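PDB 3S9V: abietadiene synthase, chloroplastic from Abies grandis, which belongs to the terpene synthase family and folds as a single, largely helical chain with an N-terminal terpene synthase domain and a metal-binding one. Local coordinates for residues S373-P378 against Y423-S428; V644-A649 against I664-R669; G675-L680 against N725-L730; E729-F734 against L746-A751. One frame throughout, in Å; residues are numbered along the deposited sequence.

Contact 1. Residues S373-P378 against Y423-S428; sequences SHVSFP and YPWHKS
Trp425 O is gripped twice: Ser428 N reaches it at 3.2 Å in the tight turn through residues 426-427, and Arg752 NH2 binds it from helix 741-757. This turn, a short 3-10 segment, is closed further by the bond from Lys427 N to Pro424 O, and it offers Pro424 and Trp425 to the loop 373-378. No hydrogen bond joins the two segments; they meet through two CH-pi contacts and a pair of methylenes. With CG anti to its carbonyl carbon (chi1 -75°), His374 lays one face of its imidazole under Pro424 CB, a CH-pi contact with CB 3.8 Å from the centroid of the His374 ring and displaced toward the rim. In a second CH-pi contact, Val375 CG2 sits over the centre of one face of the Trp425 indole, 3.9 Å from the centroid of its five-membered ring. Between these two contacts the methylenes press together, His374 CB to Trp425 CB at 3.4 Å, as the side chains run past each other in opposite directions. Asn731 OD1 holds both Trp425 NE1 and His426 NE2. Val375 centres an inverse gamma turn, so the contact joins two interhelical turns, an inverse gamma and a 3-10, of a largely helical terpene synthase fold.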
loop_
_atom_site.group_PDB
_atom_site.type_symbol
_atom_site.label_atom_id
_atom_site.label_comp_id
_atom_site.label_asym_id
_atom_site.label_seq_id
_atom_site.Cartn_x
_atom_site.Cartn_y
_atom_site.Cartn_z
ATOM N N SER A 373 1.041 -7.611 -5.926
ATOM C CA SER A 373 0.505 -8.532 -6.935
ATOM C C SER A 373 -0.738 -8.063 -7.677
ATOM O O SER A 373 -1.044 -8.572 -8.758
ATOM C CB SER A 373 0.210 -9.898 -6.308
ATOM O OG SER A 373 -0.914 -9.827 -5.443
ATOM N N HIS A 374 -1.465 -7.109 -7.103
ATOM C CA HIS A 374 -2.675 -6.615 -7.750
ATOM C C HIS A 374 -2.399 -5.589 -8.845
ATOM O O HIS A 374 -3.223 -5.398 -9.735
ATOM C CB HIS A 374 -3.629 -6.011 -6.714
ATOM C CG HIS A 374 -4.351 -7.032 -5.891
ATOM N ND1 HIS A 374 -5.464 -7.704 -6.350
ATOM C CD2 HIS A 374 -4.085 -7.538 -4.663
ATOM C CE1 HIS A 374 -5.851 -8.583 -5.443
ATOM N NE2 HIS A 374 -5.031 -8.503 -4.410
ATOM N N VAL A 375 -1.245 -4.929 -8.788
ATOM C CA VAL A 375 -0.920 -3.919 -9.790
ATOM C C VAL A 375 -0.130 -4.586 -10.904
ATOM O O VAL A 375 1.033 -4.273 -11.149
ATOM C CB VAL A 375 -0.109 -2.759 -9.163
ATOM C CG1 VAL A 375 -0.026 -1.602 -10.130
ATOM C CG2 VAL A 375 -0.773 -2.306 -7.867
ATOM N N SER A 376 -0.799 -5.508 -11.586
ATOM C CA SER A 376 -0.190 -6.275 -12.648
ATOM C C SER A 376 -0.664 -5.899 -14.040
ATOM O O SER A 376 -1.731 -5.297 -14.219
ATOM C CB SER A 376 -0.486 -7.751 -12.426
ATOM O OG SER A 376 -1.891 -7.950 -12.431
ATOM N N PHE A 377 0.145 -6.297 -15.019
ATOM C CA PHE A 377 -0.128 -6.062 -16.423
ATOM C C PHE A 377 -0.462 -7.403 -17.052
ATOM O O PHE A 377 -0.145 -8.455 -16.497
ATOM C CB PHE A 377 1.100 -5.468 -17.116
ATOM C CG PHE A 377 1.526 -4.146 -16.562
ATOM C CD1 PHE A 377 0.639 -3.365 -15.830
ATOM C CD2 PHE A 377 2.810 -3.665 -16.796
ATOM C CE1 PHE A 377 1.024 -2.121 -15.336
ATOM C CE2 PHE A 377 3.203 -2.422 -16.309
ATOM C CZ PHE A 377 2.305 -1.649 -15.576
ATOM N N PRO A 378 -1.110 -7.386 -18.223
ATOM C CA PRO A 378 -1.453 -8.652 -18.867
ATOM C C PRO A 378 -0.217 -9.491 -19.137
ATOM O O PRO A 378 0.825 -8.965 -19.532
ATOM C CB PRO A 378 -2.155 -8.210 -20.151
ATOM C CG PRO A 378 -1.556 -6.853 -20.427
ATOM C CD PRO A 378 -1.501 -6.238 -19.058
ATOM N N TYR A 423 -10.691 -5.068 0.335
ATOM C CA TYR A 423 -10.640 -3.935 -0.587
ATOM C C TYR A 423 -9.307 -3.834 -1.334
ATOM O O TYR A 423 -8.511 -2.914 -1.091
ATOM C CB TYR A 423 -10.909 -2.636 0.175
ATOM C CG TYR A 423 -12.264 -2.617 0.849
ATOM C CD1 TYR A 423 -13.437 -2.610 0.096
ATOM C CD2 TYR A 423 -12.371 -2.650 2.239
ATOM C CE1 TYR A 423 -14.692 -2.643 0.709
ATOM C CE2 TYR A 423 -13.621 -2.682 2.864
ATOM C CZ TYR A 423 -14.777 -2.680 2.093
ATOM O OH TYR A 423 -16.010 -2.726 2.707
ATOM N N PRO A 424 -9.047 -4.788 -2.251
ATOM C CA PRO A 424 -7.818 -4.826 -3.049
ATOM C C PRO A 424 -7.723 -3.604 -3.955
ATOM O O PRO A 424 -8.642 -2.792 -4.020
ATOM C CB PRO A 424 -7.969 -6.102 -3.882
ATOM C CG PRO A 424 -8.897 -6.938 -3.094
ATOM C CD PRO A 424 -9.896 -5.949 -2.565
ATOM N N TRP A 425 -6.600 -3.513 -4.658
ATOM C CA TRP A 425 -6.294 -2.445 -5.601
ATOM C C TRP A 425 -7.509 -1.889 -6.370
ATOM O O TRP A 425 -7.884 -0.724 -6.225
ATOM C CB TRP A 425 -5.247 -2.989 -6.583
ATOM C CG TRP A 425 -4.854 -2.089 -7.716
ATOM C CD1 TRP A 425 -4.917 -2.383 -9.042
ATOM C CD2 TRP A 425 -4.266 -0.788 -7.621
ATOM N NE1 TRP A 425 -4.400 -1.349 -9.787
ATOM C CE2 TRP A 425 -3.994 -0.355 -8.939
ATOM C CE3 TRP A 425 -3.938 0.055 -6.549
ATOM C CZ2 TRP A 425 -3.411 0.880 -9.219
ATOM C CZ3 TRP A 425 -3.354 1.287 -6.827
ATOM C CH2 TRP A 425 -3.098 1.687 -8.154
ATOM N N HIS A 426 -8.132 -2.732 -7.176
ATOM C CA HIS A 426 -9.262 -2.303 -7.986
ATOM C C HIS A 426 -10.542 -1.926 -7.250
ATOM O O HIS A 426 -11.519 -1.553 -7.890
ATOM C CB HIS A 426 -9.567 -3.378 -9.031
ATOM C CG HIS A 426 -8.460 -3.579 -10.018
ATOM N ND1 HIS A 426 -8.085 -4.824 -10.476
ATOM C CD2 HIS A 426 -7.647 -2.691 -10.635
ATOM C CE1 HIS A 426 -7.085 -4.694 -11.330
ATOM N NE2 HIS A 426 -6.800 -3.411 -11.445
ATOM N N LYS A 427 -10.537 -2.012 -5.923
ATOM C CA LYS A 427 -11.716 -1.686 -5.125
ATOM C C LYS A 427 -11.384 -0.708 -4.012
ATOM O O LYS A 427 -12.245 -0.372 -3.202
ATOM C CB LYS A 427 -12.306 -2.941 -4.477
ATOM C CG LYS A 427 -12.741 -4.025 -5.428
ATOM C CD LYS A 427 -13.355 -5.168 -4.644
ATOM C CE LYS A 427 -13.669 -6.348 -5.534
ATOM N NZ LYS A 427 -14.290 -7.453 -4.751
ATOM N N SER A 428 -10.139 -0.260 -3.970
ATOM C CA SER A 428 -9.706 0.654 -2.932
ATOM C C SER A 428 -9.665 2.120 -3.381
ATOM O O SER A 428 -8.817 2.509 -4.186
ATOM C CB SER A 428 -8.329 0.223 -2.426
ATOM O OG SER A 428 -7.888 1.072 -1.380
#

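Contact 2. Residues V644-A649 against I664-R669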
loop_
_atom_site.group_PDB
_atom_site.type_symbol
_atom_site.label_atom_id
_atom_site.label_comp_id
_atom_site.label_asym_id
_atom_site.label_seq_id
_atom_site.Cartn_x
_atom_site.Cartn_y
_atom_site.Cartn_z
ATOM N N VAL A 644 -19.666 10.839 -18.011
ATOM C CA VAL A 644 -19.296 11.505 -16.777
ATOM C C VAL A 644 -17.859 12.031 -16.880
ATOM O O VAL A 644 -17.571 13.177 -16.534
ATOM C CB VAL A 644 -19.399 10.526 -15.601
ATOM C CG1 VAL A 644 -19.060 11.243 -14.295
ATOM C CG2 VAL A 644 -20.801 9.922 -15.562
ATOM N N VAL A 645 -16.961 11.188 -17.375
ATOM C CA VAL A 645 -15.566 11.573 -17.531
ATOM C C VAL A 645 -15.347 12.701 -18.538
ATOM O O VAL A 645 -14.691 13.694 -18.234
ATOM C CB VAL A 645 -14.706 10.367 -17.968
ATOM C CG1 VAL A 645 -13.312 10.831 -18.370
ATOM C CG2 VAL A 645 -14.614 9.364 -16.826
ATOM N N LEU A 646 -15.899 12.547 -19.734
ATOM C CA LEU A 646 -15.710 13.541 -20.774
ATOM C C LEU A 646 -16.220 14.938 -20.420
ATOM O O LEU A 646 -15.648 15.943 -20.849
ATOM C CB LEU A 646 -16.333 13.038 -22.072
ATOM C CG LEU A 646 -15.619 11.783 -22.606
ATOM C CD1 LEU A 646 -16.321 11.264 -23.855
ATOM C CD2 LEU A 646 -14.166 12.108 -22.917
ATOM N N ILE A 647 -17.281 15.018 -19.631
ATOM C CA ILE A 647 -17.778 16.328 -19.249
ATOM C C ILE A 647 -16.983 16.872 -18.052
ATOM O O ILE A 647 -16.648 18.053 -18.016
ATOM C CB ILE A 647 -19.287 16.275 -18.964
ATOM C CG1 ILE A 647 -20.007 15.815 -20.242
ATOM C CG2 ILE A 647 -19.787 17.645 -18.522
ATOM C CD1 ILE A 647 -21.503 15.865 -20.182
ATOM N N SER A 648 -16.648 16.006 -17.096
ATOM C CA SER A 648 -15.862 16.424 -15.933
ATOM C C SER A 648 -14.446 16.895 -16.331
ATOM O O SER A 648 -13.885 17.793 -15.699
ATOM C CB SER A 648 -15.729 15.268 -14.938
ATOM O OG SER A 648 -16.983 14.884 -14.411
ATOM N N ALA A 649 -13.880 16.277 -17.371
ATOM C CA ALA A 649 -12.537 16.597 -17.858
ATOM C C ALA A 649 -12.358 18.046 -18.322
ATOM O O ALA A 649 -11.241 18.475 -18.609
ATOM C CB ALA A 649 -12.160 15.646 -18.994
ATOM N N ILE A 664 -8.317 10.222 -24.126
ATOM C CA ILE A 664 -9.342 9.768 -23.190
ATOM C C ILE A 664 -10.750 9.825 -23.771
ATOM O O ILE A 664 -11.731 9.639 -23.045
ATOM C CB ILE A 664 -9.335 10.618 -21.902
ATOM C CG1 ILE A 664 -9.681 12.073 -22.243
ATOM C CG2 ILE A 664 -7.977 10.518 -21.224
ATOM C CD1 ILE A 664 -9.987 12.942 -21.036
ATOM N N ASP A 665 -10.854 10.085 -25.072
ATOM C CA ASP A 665 -12.163 10.178 -25.709
ATOM C C ASP A 665 -12.763 8.804 -25.989
ATOM O O ASP A 665 -12.179 7.779 -25.649
ATOM C CB ASP A 665 -12.098 11.007 -27.006
ATOM C CG ASP A 665 -11.257 10.348 -28.094
ATOM O OD1 ASP A 665 -11.217 9.100 -28.157
ATOM O OD2 ASP A 665 -10.652 11.086 -28.907
ATOM N N ARG A 666 -13.929 8.791 -26.621
ATOM C CA ARG A 666 -14.615 7.545 -26.905
ATOM C C ARG A 666 -13.866 6.597 -27.839
ATOM O O ARG A 666 -14.152 5.397 -27.870
ATOM C CB ARG A 666 -16.010 7.847 -27.436
ATOM C CG ARG A 666 -16.870 8.630 -26.429
ATOM C CD ARG A 666 -18.318 8.576 -26.832
ATOM N NE ARG A 666 -19.234 9.346 -25.995
ATOM C CZ ARG A 666 -19.658 8.996 -24.783
ATOM N NH1 ARG A 666 -20.515 9.783 -24.135
ATOM N NH2 ARG A 666 -19.225 7.877 -24.214
ATOM N N GLU A 667 -12.897 7.127 -28.580
ATOM C CA GLU A 667 -12.094 6.321 -29.495
ATOM C C GLU A 667 -10.863 5.710 -28.826
ATOM O O GLU A 667 -10.200 4.865 -29.418
ATOM C CB GLU A 667 -11.645 7.164 -30.695
ATOM C CG GLU A 667 -12.641 7.205 -31.855
ATOM C CD GLU A 667 -14.040 7.632 -31.433
ATOM O OE1 GLU A 667 -14.181 8.752 -30.890
ATOM O OE2 GLU A 667 -14.996 6.848 -31.649
ATOM N N SER A 668 -10.552 6.129 -27.600
ATOM C CA SER A 668 -9.380 5.588 -26.907
ATOM C C SER A 668 -9.646 4.249 -26.214
ATOM O O SER A 668 -10.734 4.002 -25.691
ATOM C CB SER A 668 -8.850 6.589 -25.875
ATOM O OG SER A 668 -9.707 6.682 -24.745
ATOM N N ARG A 669 -8.636 3.391 -26.210
ATOM C CA ARG A 669 -8.736 2.083 -25.571
ATOM C C ARG A 669 -8.935 2.282 -24.072
ATOM O O ARG A 669 -9.656 1.527 -23.427
ATOM C CB ARG A 669 -7.454 1.286 -25.826
ATOM C CG ARG A 669 -7.382 -0.067 -25.142
ATOM C CD ARG A 669 -8.420 -1.044 -25.697
ATOM N NE ARG A 669 -8.259 -2.384 -25.136
ATOM C CZ ARG A 669 -9.138 -3.374 -25.290
ATOM N NH1 ARG A 669 -10.245 -3.180 -25.990
ATOM N NH2 ARG A 669 -8.920 -4.556 -24.731
#
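The Arg666 guanidinium carries Leu646 CD1 over the centre of one face, 4.1 Å above its plane, while NH1 is hydrogen-bonded to Thr643 OG1 and Val605 O. The other flat group, the Asp665 carboxylate, is met from above its plane by the backbone: Glu667 N donates to Asp665 OD1 at 2.6 Å, an Asx turn. Arg666 reaches the helix with CG anti to its carbonyl carbon and the chain extended as far as NE, so that its aliphatic part crosses the leucine obliquely, Leu646 CD1 being 3.7 Å from Arg666 CG. The two branches of Leu646 divide the work. CD1 takes the arginine, whereas CD2 points at the loop backbone, 3.5 Å from Ile664 O and close to the CA of Asp665. One turn of chain further on, Ala649 CB meets the tip of Ile664, CD1, at 4.0 Å. Tyr743 of helix 741-757 packs on both Ala649 and Ile664. The loop keeps its shape through Asp665 O, which accepts from Ser668 N and, in the carbonyl plane, from Ser668 OG at 2.9 Å; the same hydroxyl caps Leu671 N. Helix 641-648 thus packs on a type I beta turn, overlaid by an Asx turn, that ends in the serine N-cap of helix 669-693 in the metal-binding domain of a terpene synthase.

Contact 3. Residues G675-L680 against N725-L730; sequences GLTGRL and NALEEL
Leu676 opens the contact modestly, its CG anti to the backbone N so that CD2 comes within 4.2 Å of Ala726 CB. Thr677 follows and carries most of the interface. Its OG1 takes the crowded position between backbone N and carbonyl carbon (chi1 63°), which turns the hydroxyl back to its own helix, where it is hydrogen-bonded to Met674 O and weakly to Leu673 O. The methyl is thereby left to face the partner: Thr677 CG2 lies 3.6 Å from Ala726 CB and 3.9 Å from Leu727 CD2, straddling two consecutive residues. The CA of Thr677 and the CA of Ala726 are the nearest pair of the two backbones, 6.4 Å apart, a close spacing consistent with the small alanine side chain. Leu727 sends its end, rather than its CB, to the threonine and crosses it obliquely. Leu730, one turn along, stands at the margin, with CD2 4.4 Å from Thr677 OG1. No hydrogen bond crosses between the segments, which run roughly antiparallel, with an angle of 148° between their directions and axes 9.5 Å apart at closest approach. Helix 669-693 is backed here by helix 628-638, whose Ile632 touches both Leu676 and Leu680, while helix 741-757 closes the groove on another side by placing Ala751 against Thr677 and Gln755 against Leu727.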
loop_
_atom_site.group_PDB
_atom_site.type_symbol
_atom_site.label_atom_id
_atom_site.label_comp_id
_atom_site.label_asym_id
_atom_site.label_seq_id
_atom_site.Cartn_x
_atom_site.Cartn_y
_atom_site.Cartn_z
ATOM N N GLY A 675 -15.271 1.747 -19.454
ATOM C CA GLY A 675 -16.674 1.458 -19.697
ATOM C C GLY A 675 -16.949 -0.034 -19.680
ATOM O O GLY A 675 -17.948 -0.480 -19.113
ATOM N N LEU A 676 -16.063 -0.811 -20.298
ATOM C CA LEU A 676 -16.238 -2.259 -20.339
ATOM C C LEU A 676 -16.249 -2.858 -18.940
ATOM O O LEU A 676 -17.179 -3.580 -18.589
ATOM C CB LEU A 676 -15.140 -2.927 -21.183
ATOM C CG LEU A 676 -15.166 -4.461 -21.273
ATOM C CD1 LEU A 676 -16.495 -4.903 -21.857
ATOM C CD2 LEU A 676 -13.999 -4.971 -22.149
ATOM N N THR A 677 -15.233 -2.562 -18.137
ATOM C CA THR A 677 -15.190 -3.120 -16.786
ATOM C C THR A 677 -16.385 -2.688 -15.931
ATOM O O THR A 677 -16.900 -3.477 -15.133
ATOM C CB THR A 677 -13.886 -2.750 -16.029
ATOM O OG1 THR A 677 -13.803 -1.329 -15.861
ATOM C CG2 THR A 677 -12.667 -3.262 -16.787
ATOM N N GLY A 678 -16.822 -1.443 -16.095
ATOM C CA GLY A 678 -17.949 -0.961 -15.316
ATOM C C GLY A 678 -19.198 -1.735 -15.684
ATOM O O GLY A 678 -19.949 -2.193 -14.818
ATOM N N ARG A 679 -19.421 -1.892 -16.980
ATOM C CA ARG A 679 -20.580 -2.623 -17.460
ATOM C C ARG A 679 -20.630 -4.058 -16.945
ATOM O O ARG A 679 -21.666 -4.519 -16.475
ATOM C CB ARG A 679 -20.581 -2.689 -18.981
ATOM C CG ARG A 679 -21.762 -3.472 -19.544
ATOM C CD ARG A 679 -22.936 -2.539 -19.664
ATOM N NE ARG A 679 -23.996 -2.805 -18.714
ATOM C CZ ARG A 679 -24.990 -1.959 -18.456
ATOM N NH1 ARG A 679 -25.923 -2.291 -17.575
ATOM N NH2 ARG A 679 -25.047 -0.777 -19.062
ATOM N N LEU A 680 -19.515 -4.767 -17.061
ATOM C CA LEU A 680 -19.463 -6.163 -16.637
ATOM C C LEU A 680 -19.647 -6.395 -15.138
ATOM O O LEU A 680 -20.347 -7.331 -14.740
ATOM C CB LEU A 680 -18.150 -6.811 -17.096
ATOM C CG LEU A 680 -17.891 -6.836 -18.609
ATOM C CD1 LEU A 680 -16.627 -7.629 -18.908
ATOM C CD2 LEU A 680 -19.072 -7.465 -19.318
ATOM N N ASN A 725 -9.295 -9.603 -17.083
ATOM C CA ASN A 725 -8.248 -9.331 -18.058
ATOM C C ASN A 725 -8.330 -7.868 -18.459
ATOM O O ASN A 725 -7.309 -7.226 -18.696
ATOM C CB ASN A 725 -8.394 -10.233 -19.284
ATOM C CG ASN A 725 -8.208 -11.704 -18.948
ATOM O OD1 ASN A 725 -7.265 -12.078 -18.244
ATOM N ND2 ASN A 725 -9.101 -12.547 -19.460
ATOM N N ALA A 726 -9.552 -7.343 -18.505
ATOM C CA ALA A 726 -9.782 -5.947 -18.862
ATOM C C ALA A 726 -9.227 -5.019 -17.788
ATOM O O ALA A 726 -8.683 -3.955 -18.098
ATOM C CB ALA A 726 -11.272 -5.695 -19.044
ATOM N N LEU A 727 -9.374 -5.415 -16.526
ATOM C CA LEU A 727 -8.873 -4.603 -15.418
ATOM C C LEU A 727 -7.350 -4.615 -15.440
ATOM O O LEU A 727 -6.690 -3.631 -15.084
ATOM C CB LEU A 727 -9.376 -5.145 -14.073
ATOM C CG LEU A 727 -10.792 -4.767 -13.637
ATOM C CD1 LEU A 727 -11.214 -5.609 -12.439
ATOM C CD2 LEU A 727 -10.835 -3.279 -13.304
ATOM N N GLU A 728 -6.800 -5.744 -15.862
ATOM C CA GLU A 728 -5.357 -5.903 -15.940
ATOM C C GLU A 728 -4.837 -5.000 -17.057
ATOM O O GLU A 728 -3.816 -4.331 -16.902
ATOM C CB GLU A 728 -5.031 -7.368 -16.214
ATOM C CG GLU A 728 -3.634 -7.793 -15.830
ATOM C CD GLU A 728 -3.553 -9.281 -15.531
ATOM O OE1 GLU A 728 -4.007 -10.088 -16.371
ATOM O OE2 GLU A 728 -3.031 -9.642 -14.453
ATOM N N GLU A 729 -5.552 -4.968 -18.177
ATOM C CA GLU A 729 -5.159 -4.121 -19.291
ATOM C C GLU A 729 -5.329 -2.657 -18.880
ATOM O O GLU A 729 -4.536 -1.791 -19.269
ATOM C CB GLU A 729 -6.004 -4.425 -20.544
ATOM C CG GLU A 729 -5.590 -3.559 -21.741
ATOM C CD GLU A 729 -6.191 -3.984 -23.081
ATOM O OE1 GLU A 729 -6.027 -3.216 -24.058
ATOM O OE2 GLU A 729 -6.810 -5.071 -23.166
ATOM N N LEU A 730 -6.359 -2.387 -18.082
ATOM C CA LEU A 730 -6.624 -1.027 -17.606
ATOM C C LEU A 730 -5.480 -0.544 -16.706
ATOM O O LEU A 730 -5.150 0.645 -16.704
ATOM C CB LEU A 730 -7.955 -0.980 -16.845
ATOM C CG LEU A 730 -8.438 0.406 -16.424
ATOM C CD1 LEU A 730 -8.603 1.281 -17.667
ATOM C CD2 LEU A 730 -9.750 0.289 -15.678
#

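Contact 4. Residues E729-F734 against L746-A751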
loop_
_atom_site.group_PDB
_atom_site.type_symbol
_atom_site.label_atom_id
_atom_site.label_comp_id
_atom_site.label_asym_id
_atom_site.label_seq_id
_atom_site.Cartn_x
_atom_site.Cartn_y
_atom_site.Cartn_z
ATOM N N GLU A 729 -5.552 -4.968 -18.177
ATOM C CA GLU A 729 -5.159 -4.121 -19.291
ATOM C C GLU A 729 -5.329 -2.657 -18.880
ATOM O O GLU A 729 -4.536 -1.791 -19.269
ATOM C CB GLU A 729 -6.004 -4.425 -20.544
ATOM C CG GLU A 729 -5.590 -3.559 -21.741
ATOM C CD GLU A 729 -6.191 -3.984 -23.081
ATOM O OE1 GLU A 729 -6.027 -3.216 -24.058
ATOM O OE2 GLU A 729 -6.810 -5.071 -23.166
ATOM N N LEU A 730 -6.359 -2.387 -18.082
ATOM C CA LEU A 730 -6.624 -1.027 -17.606
ATOM C C LEU A 730 -5.480 -0.544 -16.706
ATOM O O LEU A 730 -5.150 0.645 -16.704
ATOM C CB LEU A 730 -7.955 -0.980 -16.845
ATOM C CG LEU A 730 -8.438 0.406 -16.424
ATOM C CD1 LEU A 730 -8.603 1.281 -17.667
ATOM C CD2 LEU A 730 -9.750 0.289 -15.678
ATOM N N ASN A 731 -4.871 -1.454 -15.944
ATOM C CA ASN A 731 -3.749 -1.062 -15.097
ATOM C C ASN A 731 -2.623 -0.542 -15.977
ATOM O O ASN A 731 -2.065 0.527 -15.728
ATOM C CB ASN A 731 -3.182 -2.244 -14.298
ATOM C CG ASN A 731 -4.004 -2.589 -13.085
ATOM O OD1 ASN A 731 -4.614 -1.718 -12.457
ATOM N ND2 ASN A 731 -4.001 -3.869 -12.723
ATOM N N ARG A 732 -2.286 -1.311 -17.009
ATOM C CA ARG A 732 -1.196 -0.922 -17.885
ATOM C C ARG A 732 -1.456 0.427 -18.513
ATOM O O ARG A 732 -0.536 1.225 -18.661
ATOM C CB ARG A 732 -0.956 -1.968 -18.978
ATOM C CG ARG A 732 0.349 -1.739 -19.748
ATOM C CD ARG A 732 0.649 -2.884 -20.700
ATOM N NE ARG A 732 -0.466 -3.145 -21.605
ATOM C CZ ARG A 732 -0.536 -4.183 -22.432
ATOM N NH1 ARG A 732 -1.594 -4.337 -23.216
ATOM N NH2 ARG A 732 0.449 -5.069 -22.477
ATOM N N GLU A 733 -2.705 0.687 -18.887
ATOM C CA GLU A 733 -3.038 1.975 -19.488
ATOM C C GLU A 733 -2.839 3.084 -18.457
ATOM O O GLU A 733 -2.170 4.080 -18.727
ATOM C CB GLU A 733 -4.487 1.990 -19.980
ATOM C CG GLU A 733 -4.810 0.955 -21.033
ATOM C CD GLU A 733 -4.040 1.165 -22.313
ATOM O OE1 GLU A 733 -4.123 2.276 -22.881
ATOM O OE2 GLU A 733 -3.357 0.216 -22.753
ATOM N N PHE A 734 -3.417 2.892 -17.275
ATOM C CA PHE A 734 -3.322 3.860 -16.194
ATOM C C PHE A 734 -1.880 4.189 -15.859
ATOM O O PHE A 734 -1.538 5.336 -15.574
ATOM C CB PHE A 734 -4.020 3.315 -14.944
ATOM C CG PHE A 734 -3.845 4.179 -13.720
ATOM C CD1 PHE A 734 -4.420 5.447 -13.652
ATOM C CD2 PHE A 734 -3.114 3.718 -12.629
ATOM C CE1 PHE A 734 -4.270 6.246 -12.512
ATOM C CE2 PHE A 734 -2.957 4.508 -11.481
ATOM C CZ PHE A 734 -3.535 5.772 -11.423
ATOM N N LEU A 746 -9.356 10.323 -13.268
ATOM C CA LEU A 746 -10.774 10.401 -13.618
ATOM C C LEU A 746 -11.224 9.136 -14.324
ATOM O O LEU A 746 -12.314 8.639 -14.084
ATOM C CB LEU A 746 -11.045 11.603 -14.522
ATOM C CG LEU A 746 -11.198 12.948 -13.823
ATOM C CD1 LEU A 746 -11.304 14.048 -14.863
ATOM C CD2 LEU A 746 -12.439 12.923 -12.932
ATOM N N VAL A 747 -10.379 8.613 -15.200
ATOM C CA VAL A 747 -10.730 7.409 -15.924
ATOM C C VAL A 747 -10.628 6.152 -15.062
ATOM O O VAL A 747 -11.583 5.383 -14.962
ATOM C CB VAL A 747 -9.839 7.232 -17.168
ATOM C CG1 VAL A 747 -10.175 5.908 -17.869
ATOM C CG2 VAL A 747 -10.057 8.385 -18.125
ATOM N N PHE A 748 -9.474 5.963 -14.424
ATOM C CA PHE A 748 -9.215 4.780 -13.604
ATOM C C PHE A 748 -10.030 4.691 -12.309
ATOM O O PHE A 748 -10.477 3.617 -11.914
ATOM C CB PHE A 748 -7.717 4.714 -13.281
ATOM C CG PHE A 748 -7.277 3.398 -12.713
ATOM C CD1 PHE A 748 -7.217 2.267 -13.510
ATOM C CD2 PHE A 748 -6.934 3.287 -11.372
ATOM C CE1 PHE A 748 -6.824 1.045 -12.981
ATOM C CE2 PHE A 748 -6.542 2.065 -10.836
ATOM C CZ PHE A 748 -6.486 0.950 -11.641
ATOM N N GLU A 749 -10.212 5.822 -11.638
ATOM C CA GLU A 749 -10.971 5.847 -10.393
ATOM C C GLU A 749 -12.453 5.615 -10.641
ATOM O O GLU A 749 -13.147 5.031 -9.806
ATOM C CB GLU A 749 -10.783 7.183 -9.679
ATOM C CG GLU A 749 -9.355 7.462 -9.232
ATOM C CD GLU A 749 -8.807 6.388 -8.311
ATOM O OE1 GLU A 749 -9.559 5.907 -7.441
ATOM O OE2 GLU A 749 -7.620 6.033 -8.452
ATOM N N THR A 750 -12.948 6.086 -11.781
ATOM C CA THR A 750 -14.350 5.889 -12.099
ATOM C C THR A 750 -14.590 4.380 -12.247
ATOM O O THR A 750 -15.605 3.872 -11.785
ATOM C CB THR A 750 -14.757 6.660 -13.384
ATOM O OG1 THR A 750 -14.755 8.072 -13.117
ATOM C CG2 THR A 750 -16.143 6.258 -13.832
ATOM N N ALA A 751 -13.651 3.657 -12.862
ATOM C CA ALA A 751 -13.802 2.202 -12.999
ATOM C C ALA A 751 -13.781 1.559 -11.603
ATOM O O ALA A 751 -14.569 0.662 -11.311
ATOM C CB ALA A 751 -12.672 1.611 -13.874
#
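Phe734 (chi1 174°) and Phe748 (chi1 -167°) both hold CG anti to the backbone N, and this directs the two rings across the gap between their helices. They form an offset stack with centroids 4.3 Å apart and planes inclined by 16°: Phe748 CD2 lies over the centre of the Phe734 ring, while Phe734 CG sits toward the rim of the other. The overlap runs back to the Phe748 stem, where CB comes 3.4 Å from Phe734 CD1. Helices 712-736 and 741-757, joined by a short connection, make an antiparallel helical hairpin in this largely helical fold, and Phe734 lies close to the C-terminal end of the first helix. Leu730 meets the edge of the Phe748 ring, CG 3.7 Å from CD1, and its CD2 touches Ala751 CB at 3.7 Å. Asn731 OD1, the same oxygen that accepts from Trp425 and His426, approaches Phe748 CZ obliquely at 3.4 Å.

How the contacts relate
Helix 712-736 is the common element: contacts 3 and 4, with centres about 8 Å apart, share Glu729 and Leu730 and use it against two different helices, which also meet each other where Thr677 OG1 lies 3.7 Å from Ala751 CB. Contact 1 rests on the same helix, about 11 Å from contact 4 between centres. The tie between these two is Asn731 OD1, 2.7 Å from Trp425 NE1 and 2.9 Å from His426 NE2, and Ser376 OG probably hydrogen-bonds Glu728 OE2. Contact 2 is tied in by the salt bridge of Arg669 NE to Glu729 OE1, 2.6 Å, and by Val645 packing on helix 741-757. Contacts 1 and 2 do not touch; their nearest atoms are about 9 Å apart.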